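Local atomic coordinates of adenosine deaminase (Burkholderia ambifaria, PDB entry 4GXW), a protein that probably deaminates adenine or a related purine by hydrolysis, as a zinc-dependent amidohydrolase of the adenosine and AMP deaminase family. Residues Y255-P266 with M289-T300; L328-D337 with W349-D358. All coordinates share one frame; numbering follows the deposited sequence. Where two conformers were deposited one is given.

Contact 1: residues Y255-P266 with M289-T300; sequences YAERGIVFTVVP and MPGLGLKIHPNT
Phe262 and Val264, both pointing to the same face of a parallel strand pair, fit into the relief made by Met289, Leu294 and Ile296. The Phe262 ring is one bump, Val264 the other. Met289 CE comes within 3.8 Å of Phe262 CD2, with the methionine chain bent at its last torsion (chi3 82°) and crossing the phenylalanine at about a right angle. From the same side, but toward the far end of the ring, Leu294 CD2 reaches Phe262 CE1 at 3.9 Å, also obliquely, and fills the groove beside Tyr255 and Ala256 at the helix end. Lys295 O lies at the ring's edge, near its plane. Further on, Val264 CG1 sits 3.9 Å from Ile296 CB, while Val264 CG2 leans over the carbonyl of His297. Where the chain leaves helix 249-258 through a Schellman motif at Gly259, Ala256 CB presses on Gly293 O at 3.3 Å, a close fit over a residue without a side chain.

Backbone bonds join strands 261-264 and 295-298: Phe262 N to Lys295 O is 2.9 Å and nearly straight (166°), Val264 N to His297 O is 2.8 Å, and the return bonds from His297 N to Phe262 O and from Asn299 N to Val264 O are weak. The other face carries Thr263 and His297; there Asn299 ND2 donates to His297 ND1 at 3.0 Å while touching Thr263 CB, and OD1 of the same amide accepts from Leu34 N.

In the TIM-barrel fold of this family these are neighbouring barrel strands. On its other side strand 261-264 is hydrogen-bonded to strand 238-239, Val261 and Thr263 both bonding Val239, and Thr263 OG1 bonds Asp240 and the zinc ligand His35. Helices 310-319 and 325-338 pack against Ile296 and Pro298.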
loop_
_atom_site.group_PDB
_atom_site.type_symbol
_atom_site.label_atom_id
_atom_site.label_comp_id
_atom_site.label_asym_id
_atom_site.label_seq_id
_atom_site.Cartn_x
_atom_site.Cartn_y
_atom_site.Cartn_z
ATOM N N TYR A 255 -1.032 -1.053 21.816
ATOM C CA TYR A 255 -0.578 -0.431 20.581
ATOM C C TYR A 255 -1.381 0.829 20.254
ATOM O O TYR A 255 -0.861 1.735 19.609
ATOM C CB TYR A 255 -0.570 -1.429 19.419
ATOM C CG TYR A 255 0.408 -2.587 19.590
ATOM C CD1 TYR A 255 1.338 -2.626 20.635
ATOM C CD2 TYR A 255 0.403 -3.645 18.697
ATOM C CE1 TYR A 255 2.221 -3.701 20.781
ATOM C CE2 TYR A 255 1.277 -4.711 18.837
ATOM C CZ TYR A 255 2.182 -4.734 19.871
ATOM O OH TYR A 255 3.039 -5.811 19.991
ATOM N N ALA A 256 -2.633 0.886 20.710
ATOM C CA ALA A 256 -3.398 2.135 20.669
ATOM C C ALA A 256 -2.683 3.227 21.470
ATOM O O ALA A 256 -2.508 4.344 20.992
ATOM C CB ALA A 256 -4.807 1.920 21.200
ATOM N N GLU A 257 -2.259 2.896 22.686
ATOM C CA GLU A 257 -1.551 3.861 23.523
ATOM C C GLU A 257 -0.241 4.335 22.883
ATOM O O GLU A 257 0.140 5.500 23.014
ATOM C CB GLU A 257 -1.286 3.261 24.906
ATOM C CG GLU A 257 -0.556 4.192 25.844
ATOM C CD GLU A 257 -0.429 3.614 27.230
ATOM O OE1 GLU A 257 -0.005 2.444 27.357
ATOM O OE2 GLU A 257 -0.763 4.320 28.199
ATOM N N ARG A 258 0.443 3.436 22.185
ATOM C CA ARG A 258 1.713 3.780 21.552
ATOM C C ARG A 258 1.527 4.517 20.222
ATOM O O ARG A 258 2.496 5.037 19.660
ATOM C CB ARG A 258 2.587 2.527 21.383
ATOM C CG ARG A 258 3.238 2.090 22.700
ATOM C CD ARG A 258 3.762 0.659 22.677
ATOM N NE ARG A 258 4.795 0.467 21.666
ATOM C CZ ARG A 258 5.378 -0.701 21.402
ATOM N NH1 ARG A 258 5.044 -1.783 22.088
ATOM N NH2 ARG A 258 6.303 -0.780 20.458
ATOM N N GLY A 259 0.294 4.554 19.723
ATOM C CA GLY A 259 0.001 5.283 18.498
ATOM C C GLY A 259 0.549 4.657 17.223
ATOM O O GLY A 259 0.805 5.359 16.244
ATOM N N ILE A 260 0.731 3.341 17.236
ATOM C CA ILE A 260 1.229 2.617 16.067
ATOM C C ILE A 260 0.230 2.729 14.915
ATOM O O ILE A 260 -0.948 2.429 15.088
ATOM C CB ILE A 260 1.430 1.109 16.386
ATOM C CG1 ILE A 260 2.359 0.914 17.588
ATOM C CG2 ILE A 260 1.927 0.348 15.153
ATOM C CD1 ILE A 260 3.672 1.628 17.467
ATOM N N VAL A 261 0.698 3.152 13.742
ATOM C CA VAL A 261 -0.177 3.251 12.574
ATOM C C VAL A 261 -0.225 1.930 11.794
ATOM O O VAL A 261 0.810 1.299 11.549
ATOM C CB VAL A 261 0.229 4.417 11.629
ATOM C CG1 VAL A 261 -0.639 4.430 10.383
ATOM C CG2 VAL A 261 0.135 5.763 12.358
ATOM N N PHE A 262 -1.435 1.516 11.424
ATOM C CA PHE A 262 -1.672 0.300 10.651
ATOM C C PHE A 262 -2.152 0.696 9.257
ATOM O O PHE A 262 -3.168 1.382 9.120
ATOM C CB PHE A 262 -2.767 -0.549 11.319
ATOM C CG PHE A 262 -2.356 -1.132 12.638
ATOM C CD1 PHE A 262 -2.312 -0.340 13.782
ATOM C CD2 PHE A 262 -2.012 -2.465 12.741
ATOM C CE1 PHE A 262 -1.926 -0.877 15.005
ATOM C CE2 PHE A 262 -1.620 -3.009 13.968
ATOM C CZ PHE A 262 -1.580 -2.215 15.094
ATOM N N THR A 263 -1.435 0.273 8.221
ATOM C CA THR A 263 -1.904 0.520 6.870
ATOM C C THR A 263 -2.913 -0.574 6.553
ATOM O O THR A 263 -2.673 -1.746 6.831
ATOM C CB THR A 263 -0.752 0.581 5.840
ATOM O OG1 THR A 263 -0.187 -0.723 5.659
ATOM C CG2 THR A 263 0.333 1.556 6.285
ATOM N N VAL A 264 -4.058 -0.193 6.009
ATOM C CA VAL A 264 -5.120 -1.164 5.732
ATOM C C VAL A 264 -5.565 -1.066 4.283
ATOM O O VAL A 264 -5.393 -0.026 3.630
ATOM C CB VAL A 264 -6.324 -1.009 6.705
ATOM C CG1 VAL A 264 -5.876 -1.203 8.169
ATOM C CG2 VAL A 264 -7.012 0.345 6.502
ATOM N N VAL A 265 -6.124 -2.161 3.783
ATOM C CA VAL A 265 -6.437 -2.291 2.370
ATOM C C VAL A 265 -7.853 -2.849 2.252
ATOM O O VAL A 265 -8.075 -4.046 2.455
ATOM C CB VAL A 265 -5.422 -3.238 1.677
ATOM C CG1 VAL A 265 -5.750 -3.401 0.201
ATOM C CG2 VAL A 265 -3.987 -2.729 1.879
ATOM N N PRO A 266 -8.832 -1.982 1.953
ATOM C CA PRO A 266 -10.210 -2.478 1.854
ATOM C C PRO A 266 -10.369 -3.594 0.826
ATOM O O PRO A 266 -11.161 -4.516 1.039
ATOM C CB PRO A 266 -11.029 -1.223 1.499
ATOM C CG PRO A 266 -10.037 -0.124 1.235
ATOM C CD PRO A 266 -8.754 -0.514 1.897
ATOM N N MET A 289 -11.165 -2.038 13.785
ATOM C CA MET A 289 -9.882 -1.562 14.309
ATOM C C MET A 289 -9.917 -0.172 14.994
ATOM O O MET A 289 -9.382 -0.016 16.096
ATOM C CB MET A 289 -8.764 -1.685 13.258
ATOM C CG MET A 289 -8.386 -3.144 12.962
ATOM S SD MET A 289 -7.351 -3.364 11.508
ATOM C CE MET A 289 -5.720 -2.990 12.147
ATOM N N PRO A 290 -10.566 0.829 14.374
ATOM C CA PRO A 290 -10.602 2.142 15.036
ATOM C C PRO A 290 -11.333 2.121 16.387
ATOM O O PRO A 290 -10.912 2.801 17.327
ATOM C CB PRO A 290 -11.326 3.032 14.008
ATOM C CG PRO A 290 -11.003 2.390 12.681
ATOM C CD PRO A 290 -11.070 0.906 12.988
ATOM N N GLY A 291 -12.405 1.333 16.495
ATOM C CA GLY A 291 -13.136 1.204 17.747
ATOM C C GLY A 291 -12.313 0.555 18.851
ATOM O O GLY A 291 -12.640 0.676 20.031
ATOM N N LEU A 292 -11.251 -0.145 18.464
ATOM C CA LEU A 292 -10.318 -0.738 19.411
ATOM C C LEU A 292 -9.166 0.227 19.731
ATOM O O LEU A 292 -8.197 -0.147 20.404
ATOM C CB LEU A 292 -9.793 -2.068 18.864
ATOM C CG LEU A 292 -10.746 -3.254 19.036
ATOM C CD1 LEU A 292 -10.354 -4.415 18.131
ATOM C CD2 LEU A 292 -10.753 -3.691 20.498
ATOM N N GLY A 293 -9.282 1.460 19.247
ATOM C CA GLY A 293 -8.322 2.509 19.550
ATOM C C GLY A 293 -7.164 2.614 18.573
ATOM O O GLY A 293 -6.293 3.468 18.738
ATOM N N LEU A 294 -7.149 1.760 17.553
ATOM C CA LEU A 294 -6.024 1.708 16.624
ATOM C C LEU A 294 -6.130 2.777 15.553
ATOM O O LEU A 294 -7.227 3.091 15.083
ATOM C CB LEU A 294 -5.943 0.332 15.962
ATOM C CG LEU A 294 -5.884 -0.852 16.926
ATOM C CD1 LEU A 294 -5.917 -2.157 16.150
ATOM C CD2 LEU A 294 -4.633 -0.782 17.793
ATOM N N LYS A 295 -4.983 3.336 15.175
ATOM C CA LYS A 295 -4.884 4.280 14.065
ATOM C C LYS A 295 -4.719 3.523 12.764
ATOM O O LYS A 295 -3.692 2.872 12.562
ATOM C CB LYS A 295 -3.666 5.194 14.255
ATOM C CG LYS A 295 -3.769 6.166 15.412
ATOM C CD LYS A 295 -2.607 7.162 15.385
ATOM C CE LYS A 295 -2.768 8.255 16.432
ATOM N NZ LYS A 295 -1.739 9.326 16.264
ATOM N N ILE A 296 -5.714 3.597 11.889
ATOM C CA ILE A 296 -5.613 2.971 10.582
ATOM C C ILE A 296 -5.543 4.012 9.472
ATOM O O ILE A 296 -5.909 5.177 9.668
ATOM C CB ILE A 296 -6.751 1.949 10.303
ATOM C CG1 ILE A 296 -8.089 2.661 10.055
ATOM C CG2 ILE A 296 -6.847 0.931 11.441
ATOM C CD1 ILE A 296 -9.234 1.705 9.691
ATOM N N HIS A 297 -5.101 3.569 8.303
ATOM C CA HIS A 297 -4.951 4.432 7.142
ATOM C C HIS A 297 -5.169 3.581 5.903
ATOM O O HIS A 297 -4.464 2.597 5.712
ATOM C CB HIS A 297 -3.554 5.053 7.124
ATOM C CG HIS A 297 -3.291 5.874 5.905
ATOM N ND1 HIS A 297 -2.538 5.411 4.848
ATOM C CD2 HIS A 297 -3.703 7.120 5.566
ATOM C CE1 HIS A 297 -2.493 6.342 3.909
ATOM N NE2 HIS A 297 -3.195 7.385 4.317
ATOM N N PRO A 298 -6.152 3.944 5.067
ATOM C CA PRO A 298 -6.507 3.105 3.914
ATOM C C PRO A 298 -5.610 3.339 2.697
ATOM O O PRO A 298 -5.146 4.464 2.477
ATOM C CB PRO A 298 -7.933 3.543 3.604
ATOM C CG PRO A 298 -7.932 4.994 3.979
ATOM C CD PRO A 298 -7.061 5.095 5.202
ATOM N N ASN A 299 -5.392 2.277 1.916
ATOM C CA ASN A 299 -4.455 2.285 0.807
ATOM C C ASN A 299 -4.928 1.325 -0.277
ATOM O O ASN A 299 -5.819 0.511 -0.031
ATOM C CB ASN A 299 -3.077 1.846 1.300
ATOM C CG ASN A 299 -2.431 2.864 2.196
ATOM O OD1 ASN A 299 -1.763 3.762 1.715
ATOM N ND2 ASN A 299 -2.622 2.730 3.512
ATOM N N THR A 300 -4.296 1.390 -1.454
ATOM C CA THR A 300 -4.682 0.568 -2.605
ATOM C C THR A 300 -3.980 -0.790 -2.705
ATOM O O THR A 300 -4.550 -1.724 -3.276
ATOM C CB THR A 300 -4.518 1.321 -3.959
ATOM O OG1 THR A 300 -3.143 1.674 -4.163
ATOM C CG2 THR A 300 -5.390 2.583 -4.012
HETATM O O HOH W 1 -2.753 2.745 16.973
HETATM O O HOH W 2 -3.451 5.199 18.607
HETATM O O HOH W 3 1.177 7.961 15.916
#

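Contact 2: residues L328-D337 with W349-D358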
loop_
_atom_site.group_PDB
_atom_site.type_symbol
_atom_site.label_atom_id
_atom_site.label_comp_id
_atom_site.label_asym_id
_atom_site.label_seq_id
_atom_site.Cartn_x
_atom_site.Cartn_y
_atom_site.Cartn_z
ATOM N N LEU A 328 -12.916 9.678 8.490
ATOM C CA LEU A 328 -11.986 9.870 7.373
ATOM C C LEU A 328 -10.976 10.992 7.655
ATOM O O LEU A 328 -9.809 10.871 7.291
ATOM C CB LEU A 328 -12.733 10.108 6.051
ATOM C CG LEU A 328 -13.009 8.860 5.195
ATOM C CD1 LEU A 328 -13.702 7.757 5.990
ATOM C CD2 LEU A 328 -13.817 9.226 3.949
ATOM N N LYS A 329 -11.405 12.061 8.321
ATOM C CA LYS A 329 -10.456 13.098 8.706
ATOM C C LYS A 329 -9.361 12.526 9.614
ATOM O O LYS A 329 -8.174 12.826 9.446
ATOM C CB LYS A 329 -11.164 14.269 9.397
ATOM C CG LYS A 329 -10.262 15.479 9.618
ATOM C CD LYS A 329 -10.987 16.625 10.289
ATOM C CE LYS A 329 -10.048 17.809 10.514
ATOM N NZ LYS A 329 -10.773 18.956 11.131
ATOM N N GLN A 330 -9.762 11.693 10.572
ATOM C CA GLN A 330 -8.796 11.033 11.439
ATOM C C GLN A 330 -7.865 10.113 10.651
ATOM O O GLN A 330 -6.667 10.080 10.917
ATOM C CB GLN A 330 -9.490 10.281 12.576
ATOM C CG GLN A 330 -10.162 11.204 13.579
ATOM C CD GLN A 330 -9.237 12.312 14.053
ATOM O OE1 GLN A 330 -8.128 12.051 14.520
ATOM N NE2 GLN A 330 -9.687 13.562 13.920
ATOM N N PHE A 331 -8.402 9.378 9.679
ATOM C CA PHE A 331 -7.549 8.522 8.858
ATOM C C PHE A 331 -6.502 9.344 8.095
ATOM O O PHE A 331 -5.364 8.905 7.941
ATOM C CB PHE A 331 -8.359 7.707 7.841
ATOM C CG PHE A 331 -9.360 6.759 8.443
ATOM C CD1 PHE A 331 -9.270 6.319 9.761
ATOM C CD2 PHE A 331 -10.415 6.314 7.667
ATOM C CE1 PHE A 331 -10.206 5.438 10.279
ATOM C CE2 PHE A 331 -11.358 5.442 8.181
ATOM C CZ PHE A 331 -11.262 5.011 9.491
ATOM N N MET A 332 -6.901 10.512 7.600
ATOM C CA MET A 332 -5.970 11.432 6.951
ATOM C C MET A 332 -4.847 11.836 7.907
ATOM O O MET A 332 -3.661 11.791 7.555
ATOM C CB MET A 332 -6.703 12.684 6.451
ATOM C CG MET A 332 -5.763 13.677 5.781
ATOM S SD MET A 332 -6.563 15.225 5.321
ATOM C CE MET A 332 -6.781 15.978 6.925
ATOM N N LEU A 333 -5.218 12.207 9.125
ATOM C CA LEU A 333 -4.226 12.564 10.129
ATOM C C LEU A 333 -3.328 11.380 10.494
ATOM O O LEU A 333 -2.126 11.553 10.712
ATOM C CB LEU A 333 -4.908 13.159 11.365
ATOM C CG LEU A 333 -5.649 14.479 11.110
ATOM C CD1 LEU A 333 -6.466 14.866 12.324
ATOM C CD2 LEU A 333 -4.660 15.583 10.748
ATOM N N ASN A 334 -3.903 10.176 10.532
ATOM C CA ASN A 334 -3.116 8.967 10.779
ATOM C C ASN A 334 -2.050 8.744 9.711
ATOM O O ASN A 334 -0.931 8.321 10.009
ATOM C CB ASN A 334 -4.015 7.731 10.870
ATOM C CG ASN A 334 -4.993 7.792 12.030
ATOM O OD1 ASN A 334 -4.825 8.577 12.979
ATOM N ND2 ASN A 334 -6.016 6.943 11.970
ATOM N N GLY A 335 -2.409 8.989 8.458
ATOM C CA GLY A 335 -1.447 8.899 7.369
ATOM C C GLY A 335 -0.280 9.863 7.528
ATOM O O GLY A 335 0.871 9.513 7.236
ATOM N N ILE A 336 -0.565 11.075 7.992
ATOM C CA ILE A 336 0.484 12.044 8.270
ATOM C C ILE A 336 1.390 11.530 9.398
ATOM O O ILE A 336 2.621 11.542 9.278
ATOM C CB ILE A 336 -0.104 13.417 8.639
ATOM C CG1 ILE A 336 -0.747 14.054 7.402
ATOM C CG2 ILE A 336 0.989 14.322 9.192
ATOM C CD1 ILE A 336 -1.696 15.202 7.708
ATOM N N ASP A 337 0.780 11.057 10.483
ATOM C CA ASP A 337 1.551 10.518 11.605
ATOM C C ASP A 337 2.421 9.338 11.196
ATOM O O ASP A 337 3.543 9.205 11.665
ATOM C CB ASP A 337 0.625 10.058 12.738
ATOM C CG ASP A 337 -0.106 11.200 13.403
ATOM O OD1 ASP A 337 0.366 12.352 13.317
ATOM O OD2 ASP A 337 -1.155 10.936 14.032
ATOM N N TRP A 349 1.830 19.609 7.233
ATOM C CA TRP A 349 0.713 18.910 6.619
ATOM C C TRP A 349 -0.524 18.972 7.506
ATOM O O TRP A 349 -1.631 19.201 7.016
ATOM C CB TRP A 349 1.072 17.445 6.326
ATOM C CG TRP A 349 2.019 17.252 5.159
ATOM C CD1 TRP A 349 2.384 18.183 4.233
ATOM C CD2 TRP A 349 2.708 16.042 4.804
ATOM N NE1 TRP A 349 3.257 17.628 3.321
ATOM C CE2 TRP A 349 3.471 16.316 3.653
ATOM C CE3 TRP A 349 2.748 14.753 5.347
ATOM C CZ2 TRP A 349 4.269 15.347 3.034
ATOM C CZ3 TRP A 349 3.551 13.794 4.737
ATOM C CH2 TRP A 349 4.291 14.098 3.593
ATOM N N ARG A 350 -0.348 18.785 8.810
ATOM C CA ARG A 350 -1.512 18.859 9.692
ATOM C C ARG A 350 -2.152 20.236 9.634
ATOM O O ARG A 350 -3.372 20.356 9.528
ATOM C CB ARG A 350 -1.136 18.560 11.139
ATOM C CG ARG A 350 -0.716 17.137 11.387
ATOM C CD ARG A 350 -0.508 16.881 12.873
ATOM N NE ARG A 350 0.250 15.651 13.055
ATOM C CZ ARG A 350 1.553 15.599 13.316
ATOM N NH1 ARG A 350 2.257 16.715 13.468
ATOM N NH2 ARG A 350 2.153 14.423 13.436
ATOM N N ALA A 351 -1.323 21.271 9.708
ATOM C CA ALA A 351 -1.829 22.637 9.731
ATOM C C ALA A 351 -2.523 23.030 8.426
ATOM O O ALA A 351 -3.457 23.831 8.437
ATOM C CB ALA A 351 -0.700 23.617 10.058
ATOM N N ALA A 352 -2.065 22.487 7.300
ATOM C CA ALA A 352 -2.632 22.845 6.001
ATOM C C ALA A 352 -3.766 21.924 5.562
ATOM O O ALA A 352 -4.792 22.391 5.082
ATOM C CB ALA A 352 -1.552 22.884 4.937
ATOM N N TRP A 353 -3.583 20.620 5.715
ATOM C CA TRP A 353 -4.564 19.680 5.180
ATOM C C TRP A 353 -5.850 19.594 6.004
ATOM O O TRP A 353 -6.912 19.296 5.453
ATOM C CB TRP A 353 -3.996 18.271 5.030
ATOM C CG TRP A 353 -2.792 18.130 4.136
ATOM C CD1 TRP A 353 -2.009 19.122 3.615
ATOM C CD2 TRP A 353 -2.249 16.900 3.662
ATOM N NE1 TRP A 353 -0.995 18.573 2.854
ATOM C CE2 TRP A 353 -1.123 17.211 2.874
ATOM C CE3 TRP A 353 -2.602 15.562 3.838
ATOM C CZ2 TRP A 353 -0.348 16.225 2.255
ATOM C CZ3 TRP A 353 -1.835 14.584 3.227
ATOM C CH2 TRP A 353 -0.721 14.924 2.440
ATOM N N ALA A 354 -5.761 19.827 7.313
ATOM C CA ALA A 354 -6.968 19.793 8.138
ATOM C C ALA A 354 -7.983 20.857 7.709
ATOM O O ALA A 354 -9.144 20.513 7.478
ATOM C CB ALA A 354 -6.653 19.871 9.642
ATOM N N PRO A 355 -7.554 22.132 7.548
ATOM C CA PRO A 355 -8.519 23.118 7.031
ATOM C C PRO A 355 -8.977 22.814 5.608
ATOM O O PRO A 355 -10.121 23.128 5.249
ATOM C CB PRO A 355 -7.735 24.436 7.030
ATOM C CG PRO A 355 -6.601 24.234 7.932
ATOM C CD PRO A 355 -6.303 22.773 7.991
ATOM N N GLU A 356 -8.102 22.242 4.779
ATOM C CA GLU A 356 -8.522 21.862 3.430
ATOM C C GLU A 356 -9.632 20.827 3.501
ATOM O O GLU A 356 -10.639 20.931 2.793
ATOM C CB GLU A 356 -7.375 21.260 2.619
ATOM C CG GLU A 356 -6.370 22.236 2.052
ATOM C CD GLU A 356 -5.437 21.566 1.067
ATOM O OE1 GLU A 356 -5.863 21.306 -0.084
ATOM O OE2 GLU A 356 -4.277 21.271 1.442
ATOM N N PHE A 357 -9.432 19.812 4.338
ATOM C CA PHE A 357 -10.444 18.781 4.532
ATOM C C PHE A 357 -11.768 19.399 4.980
ATOM O O PHE A 357 -12.833 19.055 4.457
ATOM C CB PHE A 357 -9.965 17.757 5.575
ATOM C CG PHE A 357 -10.906 16.594 5.774
ATOM C CD1 PHE A 357 -12.071 16.730 6.519
ATOM C CD2 PHE A 357 -10.606 15.353 5.233
ATOM C CE1 PHE A 357 -12.932 15.658 6.692
ATOM C CE2 PHE A 357 -11.461 14.271 5.403
ATOM C CZ PHE A 357 -12.622 14.427 6.138
ATOM N N ASP A 358 -11.693 20.294 5.960
ATOM C CA ASP A 358 -12.887 20.941 6.497
ATOM C C ASP A 358 -13.679 21.647 5.401
ATOM O O ASP A 358 -14.909 21.561 5.359
ATOM C CB ASP A 358 -12.527 21.937 7.606
ATOM C CG ASP A 358 -12.003 21.269 8.869
ATOM O OD1 ASP A 358 -12.214 20.049 9.057
ATOM O OD2 ASP A 358 -11.383 21.991 9.685
HETATM O O HOH W 4 -1.627 13.950 12.262
#
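An antiparallel pair of helices on the outside of the barrel forms this contact, with segment axes 10.5 Å apart at 161°, an apolar seam along the middle and a salt bridge toward each end. Lys329 lies over one face of the Phe357 ring, its CB 3.7 Å from the ring centroid in a CH-pi contact. With CG anti to the backbone N (chi1 -171°) and every later torsion extended, the lysine runs obliquely past the ring until NZ meets Asp358 OD1 at 2.8 Å, on that oxygen's syn lone pair. Met332 reaches across next: SD rests 4.0 Å from Trp353 CB and makes an oblique Met-aromatic contact with Phe357, and its bent end brings CE to Phe357 CB. Ile336 then enters between Trp349 and Arg350, its CD1 3.8 Å from Trp349 CB and also near Trp353 CE3, while its CG2 lies over a face of the Arg350 guanidinium. Trp353 CZ2 lies over the rim of a face of Trp349, and Trp349 CG over that of Trp353, one turn apart on the same helix.

At the far end Arg350 NH2 donates to Asp337 OD1 at 2.7 Å, in the guanidinium plane and nearly straight (165°); NE adds a weak bond to the same oxygen. A water accepts from Arg350 NE at 2.7 Å and lies within hydrogen-bonding distance of Asp337 OD1 and Leu333 O.

Asp337 OD1 thus takes one strong and one weak bond from the same guanidinium, with a water close by, and OD2 has a second cationic partner in Lys295. Two positive charges should favour the ionised carboxylate. Lysine and arginine alike lay carbon or a flat face on apolar neighbours while their nitrogens reach acids on the opposite helix, joining hydrophobic packing to charge pairing.

The two contacts lie in series along the chain, contact 1 closing before contact 2 opens, with centres about 15 Å apart. The strand pair of contact 1 belongs to the barrel wall near the zinc site, and helix 325-338 packs outside it. Helix 343-371 packs on helix 325-338 and also reaches barrel strand 31-33 through Trp349 and Trp353. Helix 325-338 holds strand 295-298 through a salt bridge from Lys295 NZ to Asp337 OD2 (2.8 Å), a probable hydrogen bond from Asn334 ND2 to Ile296 O (2.9 Å) and packing of His297 on Gly335. Contact 2, away from the metal, joins the long C-terminal helix to helix 325-338, which in turn packs on the barrel strand.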